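Long-range contacts in SPD1 nuclease (Streptococcus pyogenes, PDB 2XGR), which acts as a prophage-encoded extracellular endonuclease of the His-Me finger clan, most likely hydrolysing DNA with the aid of a metal ion: residues Y60-G65 with C128-E133; S76-Q81 with H121-Q126. One frame throughout, in Å; residues are numbered along the deposited sequence. Where two conformers were deposited one is given.

Contact 1. Residues Y60-G65 with C128-E133; sequences YQLQLG and CGLNDE. With PEG (di(hydroxyethyl)ether), chain B.
C128 meets both Y60 and L62. The phenol oxygen Y60 OH lies 3.7 Å from C128 CA, and C128 CB sits 4.0 Å from L62 CD2, with L62 CD1 almost as near. The cysteine sulfur turns to its own segment, between the backbone N and the carbonyl carbon (chi1 68°), where it accepts a weak bond from L130 N. The carbonyl of C128 is bridged to the tyrosine by one hydroxyl of di(hydroxyethyl)ether: ligand O1 donates to C128 O at 3.0 Å and shares a 2.6 Å hydrogen bond with Y60 OH, near the plane of the ring at its edge. G129, with a positive phi of 67°, leads the chain out of helix 125-128 and into the loop before strand 137-139. That loop faces strand 61-64, an edge strand of the large antiparallel sheet, whose L62 and L64 side chains, like that of Y60 just before the strand, point toward it. L130 answers L62 tip to tip, CD1 to CD2 at 3.7 Å, and the same L130 CD1 lies 4.0 Å from L64 CD1. At E133 the aliphatic part takes over: its CG comes to 3.5 Å from L64 CD1, again tip to tip. A bend at chi2 (51°) sets the direction of CD, and the carboxylate has its polar partner in R135, with which OE2 forms a salt bridge.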
loop_
_atom_site.group_PDB
_atom_site.type_symbol
_atom_site.label_atom_id
_atom_site.label_comp_id
_atom_site.label_asym_id
_atom_site.label_seq_id
_atom_site.Cartn_x
_atom_site.Cartn_y
_atom_site.Cartn_z
ATOM N N TYR A 60 14.922 -3.775 -8.481
ATOM C CA TYR A 60 13.938 -3.932 -7.390
ATOM C C TYR A 60 14.571 -3.396 -6.100
ATOM O O TYR A 60 15.732 -3.748 -5.790
ATOM C CB TYR A 60 13.667 -5.430 -7.234
ATOM C CG TYR A 60 12.839 -5.802 -6.022
ATOM C CD1 TYR A 60 11.441 -5.840 -6.125
ATOM C CD2 TYR A 60 13.432 -5.950 -4.762
ATOM C CE1 TYR A 60 10.672 -6.235 -5.085
ATOM C CE2 TYR A 60 12.626 -6.309 -3.649
ATOM C CZ TYR A 60 11.275 -6.427 -3.826
ATOM O OH TYR A 60 10.501 -6.808 -2.741
ATOM N N GLN A 61 13.764 -2.686 -5.294
ATOM C CA GLN A 61 14.206 -2.224 -3.976
ATOM C C GLN A 61 13.042 -2.317 -3.006
ATOM O O GLN A 61 11.891 -1.951 -3.384
ATOM C CB GLN A 61 14.530 -0.717 -4.002
ATOM C CG GLN A 61 15.558 -0.259 -4.982
ATOM C CD GLN A 61 15.472 1.242 -5.219
ATOM O OE1 GLN A 61 15.710 2.036 -4.309
ATOM N NE2 GLN A 61 15.236 1.622 -6.446
ATOM N N LEU A 62 13.329 -2.681 -1.761
ATOM C CA LEU A 62 12.336 -2.604 -0.704
ATOM C C LEU A 62 13.032 -1.942 0.460
ATOM O O LEU A 62 14.073 -2.370 0.885
ATOM C CB LEU A 62 11.875 -4.005 -0.342
ATOM C CG LEU A 62 10.961 -4.142 0.880
ATOM C CD1 LEU A 62 9.603 -3.491 0.552
ATOM C CD2 LEU A 62 10.797 -5.629 1.226
ATOM N N GLN A 63 12.473 -0.825 0.903
ATOM C CA GLN A 63 13.035 -0.104 2.046
ATOM C C GLN A 63 12.015 -0.107 3.185
ATOM O O GLN A 63 10.885 0.310 2.975
ATOM C CB GLN A 63 13.429 1.295 1.541
ATOM C CG GLN A 63 14.368 2.006 2.542
ATOM C CD GLN A 63 15.368 2.989 1.888
ATOM O OE1 GLN A 63 15.875 3.865 2.596
ATOM N NE2 GLN A 63 15.628 2.882 0.565
ATOM N N LEU A 64 12.408 -0.509 4.398
ATOM C CA LEU A 64 11.479 -0.580 5.500
ATOM C C LEU A 64 11.883 0.458 6.532
ATOM O O LEU A 64 13.021 0.451 6.966
ATOM C CB LEU A 64 11.547 -1.955 6.138
ATOM C CG LEU A 64 11.130 -3.140 5.228
ATOM C CD1 LEU A 64 11.299 -4.515 5.950
ATOM C CD2 LEU A 64 9.711 -2.900 4.738
ATOM N N GLY A 65 10.955 1.248 7.025
ATOM C CA GLY A 65 11.354 2.192 8.048
ATOM C C GLY A 65 11.692 1.488 9.367
ATOM O O GLY A 65 11.347 0.348 9.585
ATOM N N CYS A 128 5.932 -7.646 -2.025
ATOM C CA CYS A 128 7.230 -7.680 -1.296
ATOM C C CYS A 128 7.713 -9.065 -0.838
ATOM O O CYS A 128 8.862 -9.206 -0.351
ATOM C CB CYS A 128 7.202 -6.735 -0.067
ATOM S SG CYS A 128 6.063 -7.256 1.289
ATOM N N GLY A 129 6.825 -10.043 -0.807
ATOM C CA GLY A 129 7.246 -11.369 -0.375
ATOM C C GLY A 129 7.672 -11.555 1.072
ATOM O O GLY A 129 8.239 -12.606 1.433
ATOM N N LEU A 130 7.340 -10.611 1.935
ATOM C CA LEU A 130 7.737 -10.651 3.370
ATOM C C LEU A 130 6.709 -11.324 4.255
ATOM O O LEU A 130 5.518 -11.103 4.118
ATOM C CB LEU A 130 7.892 -9.234 3.955
ATOM C CG LEU A 130 8.910 -8.353 3.244
ATOM C CD1 LEU A 130 8.803 -7.014 3.984
ATOM C CD2 LEU A 130 10.349 -8.971 3.358
ATOM N N ASN A 131 7.200 -12.208 5.120
ATOM C CA ASN A 131 6.356 -12.951 6.067
ATOM C C ASN A 131 6.829 -12.558 7.466
ATOM O O ASN A 131 8.023 -12.688 7.770
ATOM C CB ASN A 131 6.637 -14.456 5.896
ATOM C CG ASN A 131 6.059 -15.012 4.591
ATOM O OD1 ASN A 131 4.840 -15.074 4.438
ATOM N ND2 ASN A 131 6.928 -15.382 3.642
ATOM N N ASP A 132 5.886 -12.133 8.296
ATOM C CA ASP A 132 6.164 -11.843 9.712
ATOM C C ASP A 132 7.222 -10.799 9.994
ATOM O O ASP A 132 7.848 -10.860 11.047
ATOM C CB ASP A 132 6.514 -13.116 10.501
ATOM C CG ASP A 132 5.442 -13.468 11.519
ATOM O OD1 ASP A 132 4.657 -14.417 11.231
ATOM O OD2 ASP A 132 5.364 -12.778 12.585
ATOM N N GLU A 133 7.444 -9.849 9.093
ATOM C CA GLU A 133 8.465 -8.822 9.312
ATOM C C GLU A 133 7.791 -7.648 10.027
ATOM O O GLU A 133 6.874 -7.030 9.497
ATOM C CB GLU A 133 9.064 -8.410 7.940
ATOM C CG GLU A 133 9.820 -7.040 7.921
ATOM C CD GLU A 133 10.829 -6.982 9.030
ATOM O OE1 GLU A 133 11.500 -8.019 9.202
ATOM O OE2 GLU A 133 10.804 -6.097 9.922
HETATM C C1 PEG B . 12.659 -8.772 -0.999
HETATM O O1 PEG B . 11.522 -7.917 -0.639
HETATM C C2 PEG B . 12.950 -9.782 0.135
HETATM O O2 PEG B . 13.216 -11.134 -0.296
HETATM C C3 PEG B . 12.452 -12.076 0.462
HETATM C C4 PEG B . 11.631 -13.003 -0.445
HETATM O O4 PEG B . 12.200 -13.125 -1.773
#

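Contact 2. Residues S76-Q81 with H121-Q126; sequences SHIQLQ and HLVGYQ
Beside V123, which packs on S76 and I78, the ring of H121 has V123 O at its edge and in its plane, 3.5 Å from H121 CD2. The other imidazole, that of H77, is carried on a CB pointing away from 121-126, and its NE2 is bonded to K52 O. The valine's two methyls divide the strand between them. CG2, anti to the carbonyl carbon, approaches S76 OG at 3.3 Å, while CG1, anti to the backbone N (chi1 168°), packs 4.0 Å from I78 CG2 where the two side chains cross obliquely. H121 closes the R-G-H sequence of strand 119-121, matching the position of the catalytic histidine in DNA/RNA non-specific endonucleases, so the contact seats the turn after this probable active-site strand on the central antiparallel sheet. L122 extends the packing, its CB 3.8 Å from S76 CB. The buried serine hydroxyl is satisfied by N136 OD1, which V123 N also engages, tying the strand and the turn to one amide oxygen. Next along the chain, G124 holds the N-cap position of helix 125-128, and its N is bonded to E164 OE1.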
loop_
_atom_site.group_PDB
_atom_site.type_symbol
_atom_site.label_atom_id
_atom_site.label_comp_id
_atom_site.label_asym_id
_atom_site.label_seq_id
_atom_site.Cartn_x
_atom_site.Cartn_y
_atom_site.Cartn_z
ATOM N N SER A 76 6.694 1.286 4.741
ATOM C CA SER A 76 7.314 0.262 3.900
ATOM C C SER A 76 7.219 0.808 2.439
ATOM O O SER A 76 6.185 1.371 2.036
ATOM C CB SER A 76 6.466 -1.001 4.029
ATOM O OG SER A 76 7.029 -1.994 3.163
ATOM N N HIS A 77 8.327 0.765 1.689
ATOM C CA HIS A 77 8.446 1.489 0.419
ATOM C C HIS A 77 9.084 0.557 -0.604
ATOM O O HIS A 77 10.183 0.005 -0.362
ATOM C CB HIS A 77 9.309 2.720 0.605
ATOM C CG HIS A 77 9.091 3.820 -0.416
ATOM N ND1 HIS A 77 8.598 3.643 -1.691
ATOM C CD2 HIS A 77 9.446 5.135 -0.327
ATOM C CE1 HIS A 77 8.558 4.837 -2.317
ATOM N NE2 HIS A 77 9.109 5.735 -1.509
ATOM N N ILE A 78 8.366 0.268 -1.697
ATOM C CA ILE A 78 8.911 -0.662 -2.696
ATOM C C ILE A 78 9.008 0.015 -4.058
ATOM O O ILE A 78 8.230 0.941 -4.387
ATOM C CB ILE A 78 8.019 -1.942 -2.718
ATOM C CG1 ILE A 78 8.706 -3.127 -3.453
ATOM C CG2 ILE A 78 6.587 -1.657 -3.303
ATOM C CD1 ILE A 78 7.934 -4.493 -3.183
ATOM N N GLN A 79 9.933 -0.468 -4.875
ATOM C CA GLN A 79 9.925 -0.039 -6.272
ATOM C C GLN A 79 10.194 -1.320 -7.078
ATOM O O GLN A 79 11.196 -2.015 -6.828
ATOM C CB GLN A 79 10.959 1.089 -6.471
ATOM C CG GLN A 79 10.793 1.724 -7.864
ATOM C CD GLN A 79 11.737 2.852 -8.088
ATOM O OE1 GLN A 79 12.684 2.705 -8.884
ATOM N NE2 GLN A 79 11.527 3.982 -7.374
ATOM N N LEU A 80 9.214 -1.729 -7.897
ATOM C CA LEU A 80 9.320 -3.088 -8.505
ATOM C C LEU A 80 8.690 -3.118 -9.882
ATOM O O LEU A 80 7.860 -2.222 -10.225
ATOM C CB LEU A 80 8.678 -4.171 -7.560
ATOM C CG LEU A 80 7.133 -4.297 -7.641
ATOM C CD1 LEU A 80 6.629 -5.648 -7.088
ATOM C CD2 LEU A 80 6.421 -3.048 -6.864
ATOM N N GLN A 81 9.030 -4.171 -10.639
ATOM C CA GLN A 81 8.225 -4.600 -11.796
ATOM C C GLN A 81 7.437 -5.850 -11.511
ATOM O O GLN A 81 7.684 -6.581 -10.555
ATOM C CB GLN A 81 9.158 -4.849 -13.026
ATOM C CG GLN A 81 10.062 -3.632 -13.356
ATOM C CD GLN A 81 10.982 -4.002 -14.526
ATOM O OE1 GLN A 81 11.733 -4.952 -14.413
ATOM N NE2 GLN A 81 10.934 -3.253 -15.603
ATOM N N HIS A 121 -0.346 -6.413 6.491
ATOM C CA HIS A 121 0.840 -5.906 5.874
ATOM C C HIS A 121 0.687 -4.401 5.538
ATOM O O HIS A 121 -0.424 -3.932 5.282
ATOM C CB HIS A 121 1.021 -6.585 4.491
ATOM C CG HIS A 121 1.670 -7.945 4.582
ATOM N ND1 HIS A 121 1.130 -8.963 5.333
ATOM C CD2 HIS A 121 2.773 -8.458 3.995
ATOM C CE1 HIS A 121 1.906 -10.032 5.248
ATOM N NE2 HIS A 121 2.884 -9.765 4.415
ATOM N N LEU A 122 1.823 -3.689 5.515
ATOM C CA LEU A 122 1.841 -2.336 4.931
ATOM C C LEU A 122 1.899 -2.493 3.380
ATOM O O LEU A 122 0.895 -2.301 2.724
ATOM C CB LEU A 122 3.023 -1.513 5.461
ATOM C CG LEU A 122 2.898 -1.218 7.012
ATOM C CD1 LEU A 122 4.218 -0.433 7.465
ATOM C CD2 LEU A 122 1.689 -0.282 7.279
ATOM N N VAL A 123 3.036 -2.932 2.848
ATOM C CA VAL A 123 3.089 -3.305 1.426
ATOM C C VAL A 123 2.599 -4.775 1.294
ATOM O O VAL A 123 3.122 -5.649 1.974
ATOM C CB VAL A 123 4.501 -3.130 0.866
ATOM C CG1 VAL A 123 4.611 -3.814 -0.544
ATOM C CG2 VAL A 123 4.825 -1.635 0.668
ATOM N N GLY A 124 1.520 -5.027 0.525
ATOM C CA GLY A 124 0.989 -6.399 0.470
ATOM C C GLY A 124 2.012 -7.445 0.039
ATOM O O GLY A 124 2.977 -7.198 -0.749
ATOM N N TYR A 125 1.698 -8.669 0.454
ATOM C CA TYR A 125 2.648 -9.771 0.267
ATOM C C TYR A 125 3.119 -9.997 -1.156
ATOM O O TYR A 125 4.323 -10.207 -1.370
ATOM C CB TYR A 125 1.950 -11.087 0.774
ATOM C CG TYR A 125 2.871 -12.249 0.675
ATOM C CD1 TYR A 125 3.950 -12.403 1.543
ATOM C CD2 TYR A 125 2.746 -13.130 -0.372
ATOM C CE1 TYR A 125 4.807 -13.513 1.466
ATOM C CE2 TYR A 125 3.589 -14.265 -0.454
ATOM C CZ TYR A 125 4.648 -14.393 0.421
ATOM O OH TYR A 125 5.506 -15.481 0.318
ATOM N N GLN A 126 2.213 -10.010 -2.141
ATOM C CA GLN A 126 2.663 -10.430 -3.473
ATOM C C GLN A 126 3.553 -9.376 -4.105
ATOM O O GLN A 126 4.243 -9.633 -5.090
ATOM C CB GLN A 126 1.479 -10.737 -4.393
ATOM C CG GLN A 126 0.667 -11.948 -3.954
ATOM C CD GLN A 126 -0.130 -12.550 -5.086
ATOM O OE1 GLN A 126 -0.366 -13.788 -5.121
ATOM N NE2 GLN A 126 -0.603 -11.729 -5.960
#

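How the contacts relate
Contacts 1 and 2 have centres about 6 Å apart and join neighbouring antiparallel strands, 61-64 and 76-80, to successive parts of 121-133. The strands are linked through Q63 N to H77 O at 2.7 Å and Q61 O to Q79 N at 2.9 Å, both probable hydrogen bonds. Their side chains also pack across the boundary, with L64 CD2 3.2 Å from S76 OG. Between the second segments, L130 O of contact 1 lies 3.0 Å from H121 NE2 of contact 2, a hydrogen bond consistent with orienting the imidazole of the probable catalytic histidine. The loop of contact 1 would thus be second shell to the active site, whereas the di(hydroxyethyl)ether of contact 1 sits between Y60 and C128.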